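Local coordinates for protein putative alpha-L-fucosidase (Bacteroides thetaiotaomicron VPI-5482, PDB 3GZA) that probably hydrolyses alpha-L-fucosidic bonds as an exported member of glycoside hydrolase family 29, at residues 15-20 and 175-180; 74-79 and 121-126; 169-174 and 200-205; 186-191 and 209-214. All coordinates share one frame; numbering follows the deposited sequence. Where two conformers were deposited one is given.

Interaction 1: residues 15-20 and 175-180; sequences LKWHEA and DLYMIW
Lys16 lays its aliphatic chain beside the ring of Tyr177, the two side chains running past each other in opposite directions, with CD of Lys16 3.7 Å from CD1 of Tyr177. The lysine chain stays extended until chi4 (-67°), where it bends and carries NZ off to the backbone oxygens of Asn205 and His13. The carbonyl of the same residue takes the hydroxyl: Tyr177 OH donates to Lys16 O over 2.8 Å, from above the carbonyl plane. Ala20 N, closing a turn of helix 15-20, reaches that oxygen from the other face, which puts two donors on one acceptor. Tyr177 stands just ahead of strand 178-181, one of the parallel strands of the TIM-barrel domain expected of this family, and helix 15-20 leads into the barrel strand 22-26. With CG anti to the backbone N (chi1 -176°), the phenol is carried out from the start of one barrel strand to the helix before another. A phenylalanine here would keep the ring against Lys16 but would probably leave Lys16 O with the helical N-H alone and open a small gap beside Ala20. Next along the helix, the side chain of Trp17 crosses that of Tyr177 at about a right angle, and CA of Trp17 lies 3.3 Å from OH of Tyr177. The indole also meets the selenomethionine at position 178 edge-on, CZ3 of Trp17 lying 3.7 Å from CE of Met178, while Phe217 stacks on the same indole. Last comes Ala20, whose CB sits 3.3 Å from OH of Tyr177.

Interaction 2: residues 74-79 and 121-126; sequences KFAVLT and YGLQPG
Gly126 N gives its hydrogen to Ala76 O over 2.9 Å, and Gln124 N reaches Lys74 O in a nearly straight bond, 170° at the hydrogen. Ala76 N returns a bond to Gln124 O, so the backbone of 74-79 alternately accepts and donates, as parallel strands do. Strands 75-79 and 124-129 are parallel neighbours in the barrel sheet, consistent with the TIM-barrel fold of the family, and helix 110-121 lies between them in sequence, making a beta-alpha-beta connection. The short strand segments run at 24° to one another. The pairing weakens at its far end, where Leu78 N makes only a weak bond, 3.4 Å, to Gly126 O. At the near end, Gly122 ends helix 110-121 in a Schellman motif, and a water donates to both Lys74 O and Gly122 O and accepts from Gln124 NE2, tying the side-chain amide to the two backbones.

Packing follows the alternation of the strands. Leu123, just before its strand, sets CG 3.7 Å from the carbonyl carbon of Lys74, and its CD2 branch reaches CB of Ala76 at 4.1 Å. An alanine in place of Leu123 would lose the CG contact with the Lys74 carbonyl carbon and probably open a gap beside the methyl of Ala76, on the side where Phe114 and Cys118 of helix 110-121 lie. Phe75 and Val77 project from the other face, and there Phe75 stacks on Tyr177. Gly126 gives Val77 only backbone to rest on: CG1 of Val77 lies 3.8 Å from Gly126 O, and CG2 is 4.1 Å from Gly126 CA.

Interaction 3: residues 169-174 and 200-205; sequences LCTRYG and NKYQPN
Gln203 NE2 makes the two direct hydrogen bonds of this contact, one to Cys170 O at 2.9 Å and one to Gly174 O at 3.0 Å. The first is nearly straight, 171° at the hydrogen, and Cys170 O lies in the amide plane of Gln203; the second is more bent, and Gly174 O is tilted from that plane. In both, the nitrogen stands above the plane of the carbonyl it meets. The glutamine chain is bent at chi2 (-71°), which turns CD toward these two oxygens. The other end of the amide is used as well, since OE1 accepts from Leu176 N, at the approach to strand 178-181.

Water makes a further polar link, donating to Cys170 O and to Tyr202 O, so that the C-terminal part of helix 148-171 is bridged to the last residue of helix 196-202.

The apolar contacts lie beside these bonds. Thr171 holds its CG2 methyl over one face of the Tyr202 ring, offset toward the CG-CD1 side, a CH-pi contact 3.6 Å from the centroid, while CG of Lys201 lies over the centre of the opposite face. The threonine hydroxyl turns back to Thr167 O in its own helix. CB of Cys170 packs on CG of Gln203 at 3.7 Å and on CB of Tyr202 at 4.1 Å, and SG of Cys170 also touches CG of Gln203.

The two helices flank strand 178-181 in sequence, a helix-strand-helix stretch of the alpha/beta barrel expected of the family. Engaged at both N-H groups and at its oxygen, the buried Gln203 amide is probably fixed in its flip, tying the C-terminal parts of both helices to the loop that leads into the strand.

Interaction 4: residues 186-191 and 209-214; sequences DDPRAD and YHNIDR. With EDO (1,2-ethanediol), chain E.
Two loops beyond neighbouring barrel strands meet here, one after strand 178-181 and the other after strand 207-209. They are joined first through the backbone, Ile212 N donating to Asp186 O over 2.9 Å. The second link is a salt bridge between Arg189 and Asp213, which reach toward each other tip to tip. NH2 of the arginine lies 2.9 Å from OD1 of the aspartate, and NH1 gives a longer bond of 3.3 Å to OD2, on its syn lone pair. The two planes are turned 39° apart; of the carboxylate oxygens, OD2 lies in the guanidinium plane and OD1 is tilted from it. OD1 of Asp213 also pairs with Arg244. CG2 of Ile212 touches NH2 of Arg189 at 3.5 Å and CD of Pro188 at 3.9 Å. An ethanediol, probably from the crystallisation liquor, accepts a weak bond from NH1 of Arg189.

OD1 of Asp187 forms a salt bridge with NH2 of Arg189 by charge alone, lying well out of the guanidinium plane, which completes a salt-bridge network. Each loop is braced from within by an Asx turn: Asn211 OD1 accepts from the N-H groups of Asp213 and Arg214, and Asp187 OD1 from Arg189 N, this one overlapping a type I beta turn from Asp187 to Ala190.

How the interactions relate
All four contacts lie in the fucosidase domain and share its barrel sheet or the helices and loops next to it. Interaction 2 is nested in sequence inside the loop closed by interaction 1, and their centres are 9 Å apart; strands 124-129 and 178-181 are neighbours, joined where Tyr177 N meets Pro125 O. Interaction 3 alternates with interaction 1 along the chain, centres 13 Å apart, and is joined to it by two probable hydrogen bonds, Lys16 with Asn205 and Leu176 with Gln203. Interaction 4, its centre about 20 Å from that of interaction 1, touches it through Ile179 O and Tyr209 N, and meets interaction 3 through Asn200 and Arg214. Strand 178-181 thus links the barrel sheet, the helices beside it and the loops that follow its strands.

Interaction 1: residues 15-20 and 175-180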
# COMPACT_ATOMS: atom_id res chain seq x y z
N LEU A 15 -18.93 25.44 21.21
CA LEU A 15 -20.05 25.28 22.17
C LEU A 15 -20.51 23.81 22.22
O LEU A 15 -20.78 23.28 23.31
CB LEU A 15 -21.19 26.23 21.85
CG LEU A 15 -20.85 27.73 22.00
CD1 LEU A 15 -22.09 28.55 21.64
CD2 LEU A 15 -20.43 28.08 23.41
N LYS A 16 -20.51 23.13 21.07
CA LYS A 16 -20.96 21.72 21.02
C LYS A 16 -20.01 20.79 21.74
O LYS A 16 -20.39 19.69 22.07
CB LYS A 16 -21.19 21.24 19.58
CG LYS A 16 -19.99 21.36 18.66
CD LYS A 16 -20.23 20.72 17.30
CE LYS A 16 -19.02 20.87 16.42
NZ LYS A 16 -18.81 22.29 16.08
N TRP A 17 -18.76 21.22 21.96
CA TRP A 17 -17.79 20.46 22.74
C TRP A 17 -18.27 20.41 24.19
O TRP A 17 -18.42 19.33 24.80
CB TRP A 17 -16.39 21.10 22.64
CG TRP A 17 -15.48 20.49 23.60
CD1 TRP A 17 -15.04 21.04 24.77
CD2 TRP A 17 -14.94 19.16 23.56
NE1 TRP A 17 -14.28 20.13 25.46
CE2 TRP A 17 -14.17 18.98 24.73
CE3 TRP A 17 -15.01 18.10 22.64
CZ2 TRP A 17 -13.52 17.81 25.00
CZ3 TRP A 17 -14.40 16.93 22.94
CH2 TRP A 17 -13.65 16.80 24.10
N HIS A 18 -18.48 21.58 24.76
CA HIS A 18 -18.93 21.66 26.16
C HIS A 18 -20.29 21.01 26.34
O HIS A 18 -20.51 20.29 27.31
CB HIS A 18 -19.05 23.10 26.61
CG HIS A 18 -17.75 23.84 26.64
ND1 HIS A 18 -16.85 23.69 27.67
CD2 HIS A 18 -17.20 24.70 25.76
CE1 HIS A 18 -15.79 24.45 27.42
NE2 HIS A 18 -15.99 25.09 26.28
N GLU A 19 -21.23 21.32 25.45
CA GLU A 19 -22.61 20.82 25.60
C GLU A 19 -22.77 19.31 25.47
O GLU A 19 -23.69 18.75 26.05
CB GLU A 19 -23.51 21.48 24.58
CG GLU A 19 -23.60 22.96 24.77
CD GLU A 19 -24.12 23.72 23.51
OE1 GLU A 19 -23.90 23.26 22.33
OE2 GLU A 19 -24.67 24.81 23.70
N ALA A 20 -21.91 18.67 24.69
CA ALA A 20 -22.03 17.22 24.53
C ALA A 20 -21.82 16.49 25.82
O ALA A 20 -22.53 15.51 26.07
CB ALA A 20 -21.03 16.71 23.47
N ASP A 175 -20.82 16.71 7.43
CA ASP A 175 -20.23 17.61 8.44
C ASP A 175 -19.84 16.84 9.67
O ASP A 175 -20.60 16.00 10.17
CB ASP A 175 -21.19 18.74 8.77
CG ASP A 175 -21.42 19.68 7.58
OD1 ASP A 175 -20.66 19.64 6.59
OD2 ASP A 175 -22.37 20.51 7.63
N LEU A 176 -18.62 17.08 10.14
CA LEU A 176 -18.03 16.31 11.22
C LEU A 176 -17.90 17.12 12.53
O LEU A 176 -17.76 18.35 12.54
CB LEU A 176 -16.62 15.88 10.82
CG LEU A 176 -16.54 15.05 9.53
CD1 LEU A 176 -15.09 14.80 9.11
CD2 LEU A 176 -17.34 13.76 9.69
N TYR A 177 -17.94 16.36 13.61
CA TYR A 177 -17.85 16.91 14.95
C TYR A 177 -16.43 17.29 15.28
O TYR A 177 -16.20 18.36 15.82
CB TYR A 177 -18.39 15.86 15.94
CG TYR A 177 -18.45 16.35 17.37
CD1 TYR A 177 -19.50 17.12 17.82
CD2 TYR A 177 -17.47 15.97 18.30
CE1 TYR A 177 -19.56 17.56 19.15
CE2 TYR A 177 -17.52 16.45 19.61
CZ TYR A 177 -18.59 17.20 20.04
OH TYR A 177 -18.65 17.61 21.36
N MSE A 178 -15.52 16.36 15.01
CA MSE A 178 -14.11 16.63 15.20
C MSE A 178 -13.32 15.78 14.23
O MSE A 178 -13.85 14.78 13.68
CB MSE A 178 -13.64 16.19 16.61
CG MSE A 178 -13.64 14.74 16.90
SE MSE A 178 -12.72 14.24 18.49
CE MSE A 178 -13.96 14.93 19.80
N ILE A 179 -12.08 16.21 14.03
CA ILE A 179 -11.02 15.43 13.39
C ILE A 179 -9.98 15.33 14.51
O ILE A 179 -9.54 16.36 15.02
CB ILE A 179 -10.35 16.04 12.16
CG1 ILE A 179 -11.32 16.04 10.96
CG2 ILE A 179 -9.04 15.29 11.84
CD1 ILE A 179 -11.76 14.68 10.42
N TRP A 180 -9.65 14.09 14.90
CA TRP A 180 -8.72 13.77 15.96
C TRP A 180 -7.55 13.03 15.35
O TRP A 180 -7.70 11.94 14.82
CB TRP A 180 -9.40 12.84 16.96
CG TRP A 180 -8.63 12.36 18.18
CD1 TRP A 180 -7.27 12.39 18.40
CD2 TRP A 180 -9.20 11.68 19.31
NE1 TRP A 180 -6.98 11.85 19.61
CE2 TRP A 180 -8.14 11.40 20.19
CE3 TRP A 180 -10.50 11.32 19.67
CZ2 TRP A 180 -8.33 10.75 21.40
CZ3 TRP A 180 -10.69 10.68 20.88
CH2 TRP A 180 -9.61 10.35 21.70

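Interaction 2: residues 74-79 and 121-126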
# COMPACT_ATOMS: atom_id res chain seq x y z
N LYS A 74 -23.00 11.84 23.09
CA LYS A 74 -23.63 12.75 22.14
C LYS A 74 -22.87 12.82 20.82
O LYS A 74 -23.35 13.42 19.84
CB LYS A 74 -23.86 14.15 22.74
CG LYS A 74 -24.75 14.13 23.96
CD LYS A 74 -26.14 13.61 23.65
CE LYS A 74 -27.04 13.64 24.89
NZ LYS A 74 -27.19 15.00 25.41
N PHE A 75 -21.63 12.33 20.84
CA PHE A 75 -20.80 12.27 19.64
C PHE A 75 -20.08 10.95 19.65
O PHE A 75 -19.93 10.31 20.71
CB PHE A 75 -19.82 13.44 19.53
CG PHE A 75 -18.80 13.49 20.61
CD1 PHE A 75 -19.03 14.29 21.73
CD2 PHE A 75 -17.57 12.92 20.47
CE1 PHE A 75 -18.10 14.39 22.72
CE2 PHE A 75 -16.62 13.02 21.45
CZ PHE A 75 -16.88 13.80 22.58
N ALA A 76 -19.65 10.51 18.47
CA ALA A 76 -18.97 9.19 18.34
C ALA A 76 -17.93 9.36 17.22
O ALA A 76 -18.22 9.95 16.20
CB ALA A 76 -19.97 8.04 18.02
N VAL A 77 -16.75 8.83 17.48
CA VAL A 77 -15.59 8.95 16.60
C VAL A 77 -15.07 7.58 16.25
O VAL A 77 -14.99 6.70 17.10
CB VAL A 77 -14.50 9.77 17.35
CG1 VAL A 77 -13.23 9.99 16.50
CG2 VAL A 77 -15.05 11.13 17.84
N LEU A 78 -14.66 7.39 14.99
CA LEU A 78 -14.07 6.15 14.52
C LEU A 78 -12.67 6.35 13.99
O LEU A 78 -12.40 7.33 13.33
CB LEU A 78 -14.92 5.60 13.35
CG LEU A 78 -14.38 4.36 12.63
CD1 LEU A 78 -14.23 3.13 13.57
CD2 LEU A 78 -15.23 3.97 11.37
N THR A 79 -11.77 5.43 14.35
CA THR A 79 -10.42 5.43 13.82
C THR A 79 -10.45 5.01 12.35
O THR A 79 -10.54 3.81 12.02
CB THR A 79 -9.50 4.49 14.59
OG1 THR A 79 -10.03 3.17 14.52
CG2 THR A 79 -9.35 4.89 16.06
N TYR A 121 -29.17 7.99 14.76
CA TYR A 121 -29.49 7.99 16.17
C TYR A 121 -29.24 9.31 16.86
O TYR A 121 -29.37 9.42 18.08
CB TYR A 121 -28.81 6.84 16.89
CG TYR A 121 -29.29 5.51 16.34
CD1 TYR A 121 -30.50 5.00 16.69
CD2 TYR A 121 -28.50 4.80 15.45
CE1 TYR A 121 -30.96 3.79 16.14
CE2 TYR A 121 -28.92 3.61 14.91
CZ TYR A 121 -30.12 3.10 15.25
OH TYR A 121 -30.54 1.90 14.71
N GLY A 122 -28.87 10.31 16.10
CA GLY A 122 -28.70 11.62 16.67
C GLY A 122 -27.41 11.89 17.38
O GLY A 122 -27.37 12.73 18.29
N LEU A 123 -26.35 11.15 17.05
CA LEU A 123 -25.02 11.42 17.59
C LEU A 123 -24.25 12.11 16.47
O LEU A 123 -24.48 11.87 15.29
CB LEU A 123 -24.30 10.18 18.08
CG LEU A 123 -24.56 9.75 19.53
CD1 LEU A 123 -26.03 9.35 19.70
CD2 LEU A 123 -23.59 8.65 19.93
N GLN A 124 -23.40 13.06 16.86
CA GLN A 124 -22.57 13.78 15.90
C GLN A 124 -21.32 12.95 15.61
O GLN A 124 -20.58 12.58 16.52
CB GLN A 124 -22.18 15.14 16.49
CG GLN A 124 -23.42 16.04 16.71
CD GLN A 124 -23.14 17.30 17.53
OE1 GLN A 124 -22.57 18.25 17.03
NE2 GLN A 124 -23.56 17.32 18.78
N PRO A 125 -21.06 12.67 14.33
CA PRO A 125 -19.90 11.86 13.98
C PRO A 125 -18.63 12.60 13.84
O PRO A 125 -18.63 13.67 13.27
CB PRO A 125 -20.27 11.29 12.59
CG PRO A 125 -21.16 12.28 12.03
CD PRO A 125 -21.89 12.96 13.14
N GLY A 126 -17.56 12.04 14.37
CA GLY A 126 -16.22 12.54 14.15
C GLY A 126 -15.33 11.45 13.60
O GLY A 126 -15.66 10.29 13.63
O HOH W 1 -25.66 14.94 19.24

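Interaction 3: residues 169-174 and 200-205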
# COMPACT_ATOMS: atom_id res chain seq x y z
N LEU A 169 -11.70 12.38 3.74
CA LEU A 169 -12.51 12.25 4.96
C LEU A 169 -13.31 13.48 5.29
O LEU A 169 -14.41 13.37 5.85
CB LEU A 169 -11.64 11.76 6.11
CG LEU A 169 -11.08 10.34 5.92
CD1 LEU A 169 -9.85 10.03 6.80
CD2 LEU A 169 -12.17 9.21 6.06
N CYS A 170 -12.81 14.64 4.88
CA CYS A 170 -13.49 15.94 5.14
C CYS A 170 -14.46 16.36 4.06
O CYS A 170 -15.14 17.38 4.22
CB CYS A 170 -12.48 17.07 5.36
SG CYS A 170 -11.55 16.96 6.92
N THR A 171 -14.49 15.64 2.93
CA THR A 171 -15.37 16.03 1.82
C THR A 171 -16.43 15.01 1.44
O THR A 171 -17.39 15.40 0.78
CB THR A 171 -14.56 16.38 0.54
OG1 THR A 171 -13.76 15.23 0.16
CG2 THR A 171 -13.65 17.62 0.84
N ARG A 172 -16.27 13.77 1.84
CA ARG A 172 -17.19 12.74 1.34
C ARG A 172 -18.10 12.13 2.40
O ARG A 172 -18.86 11.23 2.06
CB ARG A 172 -16.35 11.60 0.75
CG ARG A 172 -15.46 11.99 -0.38
CD ARG A 172 -14.58 10.82 -0.81
NE ARG A 172 -13.69 11.19 -1.90
CZ ARG A 172 -12.90 10.30 -2.50
NH1 ARG A 172 -12.88 9.05 -2.10
NH2 ARG A 172 -12.13 10.70 -3.49
N TYR A 173 -18.05 12.64 3.64
CA TYR A 173 -18.77 12.03 4.75
C TYR A 173 -19.63 13.00 5.57
O TYR A 173 -19.97 12.69 6.71
CB TYR A 173 -17.79 11.26 5.64
CG TYR A 173 -17.10 10.15 4.87
CD1 TYR A 173 -17.67 8.90 4.69
CD2 TYR A 173 -15.86 10.38 4.27
CE1 TYR A 173 -17.03 7.92 3.93
CE2 TYR A 173 -15.23 9.43 3.52
CZ TYR A 173 -15.82 8.17 3.35
OH TYR A 173 -15.24 7.22 2.54
N GLY A 174 -20.01 14.10 4.95
CA GLY A 174 -20.84 15.09 5.64
C GLY A 174 -20.07 15.91 6.66
O GLY A 174 -18.86 15.83 6.77
N ASN A 200 -10.18 23.70 7.73
CA ASN A 200 -10.87 24.98 7.75
C ASN A 200 -11.74 25.20 6.53
O ASN A 200 -12.81 25.76 6.61
CB ASN A 200 -9.86 26.13 7.83
CG ASN A 200 -9.33 26.35 9.23
OD1 ASN A 200 -10.00 25.98 10.23
ND2 ASN A 200 -8.16 27.00 9.32
N LYS A 201 -11.25 24.76 5.38
CA LYS A 201 -12.00 24.96 4.15
C LYS A 201 -13.24 24.08 4.07
O LYS A 201 -14.34 24.57 3.75
CB LYS A 201 -11.11 24.67 2.96
CG LYS A 201 -11.79 24.82 1.62
CD LYS A 201 -10.84 24.65 0.48
CE LYS A 201 -11.55 24.89 -0.87
NZ LYS A 201 -10.59 24.72 -2.00
N TYR A 202 -13.05 22.80 4.29
CA TYR A 202 -14.14 21.85 4.08
C TYR A 202 -14.99 21.56 5.28
O TYR A 202 -16.11 21.11 5.13
CB TYR A 202 -13.57 20.56 3.51
CG TYR A 202 -12.92 20.77 2.18
CD1 TYR A 202 -13.68 21.14 1.06
CD2 TYR A 202 -11.56 20.62 2.02
CE1 TYR A 202 -13.06 21.37 -0.19
CE2 TYR A 202 -10.96 20.85 0.79
CZ TYR A 202 -11.72 21.21 -0.29
OH TYR A 202 -11.09 21.39 -1.49
N GLN A 203 -14.46 21.84 6.47
CA GLN A 203 -15.11 21.53 7.72
C GLN A 203 -14.98 22.71 8.70
O GLN A 203 -14.46 22.53 9.82
CB GLN A 203 -14.48 20.28 8.31
CG GLN A 203 -14.76 18.98 7.55
CD GLN A 203 -16.16 18.50 7.68
OE1 GLN A 203 -16.84 18.75 8.68
NE2 GLN A 203 -16.61 17.75 6.68
N PRO A 204 -15.47 23.89 8.32
CA PRO A 204 -15.32 25.08 9.14
C PRO A 204 -15.90 25.00 10.56
O PRO A 204 -15.47 25.77 11.41
CB PRO A 204 -15.99 26.19 8.31
CG PRO A 204 -16.93 25.45 7.48
CD PRO A 204 -16.21 24.21 7.09
N ASN A 205 -16.84 24.11 10.84
CA ASN A 205 -17.39 23.99 12.20
C ASN A 205 -16.93 22.76 12.94
O ASN A 205 -17.42 22.47 14.00
CB ASN A 205 -18.90 24.00 12.14
CG ASN A 205 -19.42 25.31 11.66
OD1 ASN A 205 -19.15 26.36 12.26
ND2 ASN A 205 -20.13 25.28 10.56
O HOH W 2 -17.33 19.48 2.96

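Interaction 4: residues 186-191 and 209-214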
# COMPACT_ATOMS: atom_id res chain seq x y z
N ASP A 186 1.52 17.06 14.32
CA ASP A 186 2.86 17.63 14.38
C ASP A 186 2.94 19.06 13.79
O ASP A 186 2.08 19.91 14.09
CB ASP A 186 3.83 16.61 13.74
CG ASP A 186 5.28 16.89 14.04
OD1 ASP A 186 5.73 16.83 15.21
OD2 ASP A 186 6.04 17.20 13.08
N ASP A 187 3.96 19.33 12.98
CA ASP A 187 4.30 20.68 12.57
C ASP A 187 4.30 20.77 11.05
O ASP A 187 5.12 20.14 10.41
CB ASP A 187 5.70 21.00 13.14
CG ASP A 187 6.19 22.37 12.82
OD1 ASP A 187 5.58 23.11 11.99
OD2 ASP A 187 7.25 22.77 13.40
N PRO A 188 3.40 21.58 10.47
CA PRO A 188 3.30 21.64 9.02
C PRO A 188 4.49 22.25 8.33
O PRO A 188 4.57 22.15 7.11
CB PRO A 188 2.01 22.45 8.80
CG PRO A 188 1.85 23.23 10.00
CD PRO A 188 2.39 22.44 11.12
N ARG A 189 5.38 22.90 9.08
CA ARG A 189 6.59 23.50 8.53
C ARG A 189 7.72 22.48 8.53
O ARG A 189 8.81 22.75 8.04
CB ARG A 189 7.00 24.80 9.30
CG ARG A 189 6.10 26.02 8.92
CD ARG A 189 6.07 27.20 9.91
NE ARG A 189 5.62 26.71 11.20
CZ ARG A 189 4.34 26.33 11.49
NH1 ARG A 189 3.30 26.48 10.68
NH2 ARG A 189 4.10 25.81 12.64
N ALA A 190 7.46 21.31 9.09
CA ALA A 190 8.48 20.25 9.24
C ALA A 190 7.92 18.90 8.84
O ALA A 190 7.53 18.72 7.70
CB ALA A 190 9.03 20.24 10.68
N ASP A 191 7.82 17.93 9.76
CA ASP A 191 7.40 16.60 9.34
C ASP A 191 5.89 16.43 9.13
O ASP A 191 5.41 15.43 8.54
CB ASP A 191 7.82 15.57 10.37
CG ASP A 191 9.30 15.34 10.43
OD1 ASP A 191 10.00 15.55 9.41
OD2 ASP A 191 9.74 14.93 11.54
N TYR A 209 -8.33 18.80 16.23
CA TYR A 209 -7.56 18.29 17.34
C TYR A 209 -6.51 17.35 16.78
O TYR A 209 -6.80 16.16 16.57
CB TYR A 209 -8.51 17.64 18.35
CG TYR A 209 -7.81 17.07 19.52
CD1 TYR A 209 -7.29 17.89 20.50
CD2 TYR A 209 -7.66 15.71 19.67
CE1 TYR A 209 -6.60 17.37 21.57
CE2 TYR A 209 -6.93 15.18 20.75
CZ TYR A 209 -6.40 16.02 21.67
OH TYR A 209 -5.65 15.61 22.74
N HIS A 210 -5.26 17.77 16.58
CA HIS A 210 -4.64 19.04 16.92
C HIS A 210 -3.28 19.03 16.25
O HIS A 210 -2.85 18.01 15.73
CB HIS A 210 -4.43 19.17 18.44
CG HIS A 210 -3.70 18.03 19.05
ND1 HIS A 210 -2.39 18.10 19.46
CD2 HIS A 210 -4.12 16.76 19.33
CE1 HIS A 210 -2.03 16.93 19.96
NE2 HIS A 210 -3.06 16.11 19.93
N ASN A 211 -2.61 20.17 16.22
CA ASN A 211 -1.22 20.21 15.76
C ASN A 211 -0.45 21.30 16.52
O ASN A 211 -0.96 21.85 17.49
CB ASN A 211 -1.12 20.31 14.24
CG ASN A 211 -1.45 21.69 13.71
OD1 ASN A 211 -1.83 22.59 14.46
ND2 ASN A 211 -1.34 21.83 12.38
N ILE A 212 0.78 21.60 16.09
CA ILE A 212 1.56 22.57 16.82
C ILE A 212 0.97 23.95 16.86
O ILE A 212 1.33 24.75 17.69
CB ILE A 212 3.02 22.60 16.26
CG1 ILE A 212 4.01 23.15 17.26
CG2 ILE A 212 3.09 23.32 14.88
CD1 ILE A 212 5.43 22.77 16.88
N ASP A 213 0.12 24.26 15.89
CA ASP A 213 -0.46 25.61 15.76
C ASP A 213 -1.80 25.76 16.47
O ASP A 213 -2.16 26.88 16.87
CB ASP A 213 -0.71 25.95 14.29
CG ASP A 213 0.56 26.05 13.50
OD1 ASP A 213 1.60 26.48 14.05
OD2 ASP A 213 0.55 25.68 12.29
N ARG A 214 -2.53 24.67 16.59
CA ARG A 214 -3.90 24.71 17.05
C ARG A 214 -4.43 23.44 17.66
O ARG A 214 -4.25 22.35 17.12
CB ARG A 214 -4.77 25.05 15.82
CG ARG A 214 -6.25 25.13 16.11
CD ARG A 214 -7.01 25.42 14.86
NE ARG A 214 -8.44 25.20 14.96
CZ ARG A 214 -9.27 25.30 13.92
NH1 ARG A 214 -8.85 25.71 12.74
NH2 ARG A 214 -10.56 25.06 14.07
C1 EDO E . 2.44 26.01 6.33
O1 EDO E . 2.69 26.31 7.72
C2 EDO E . 3.47 25.04 5.78
O2 EDO E . 4.49 25.75 5.04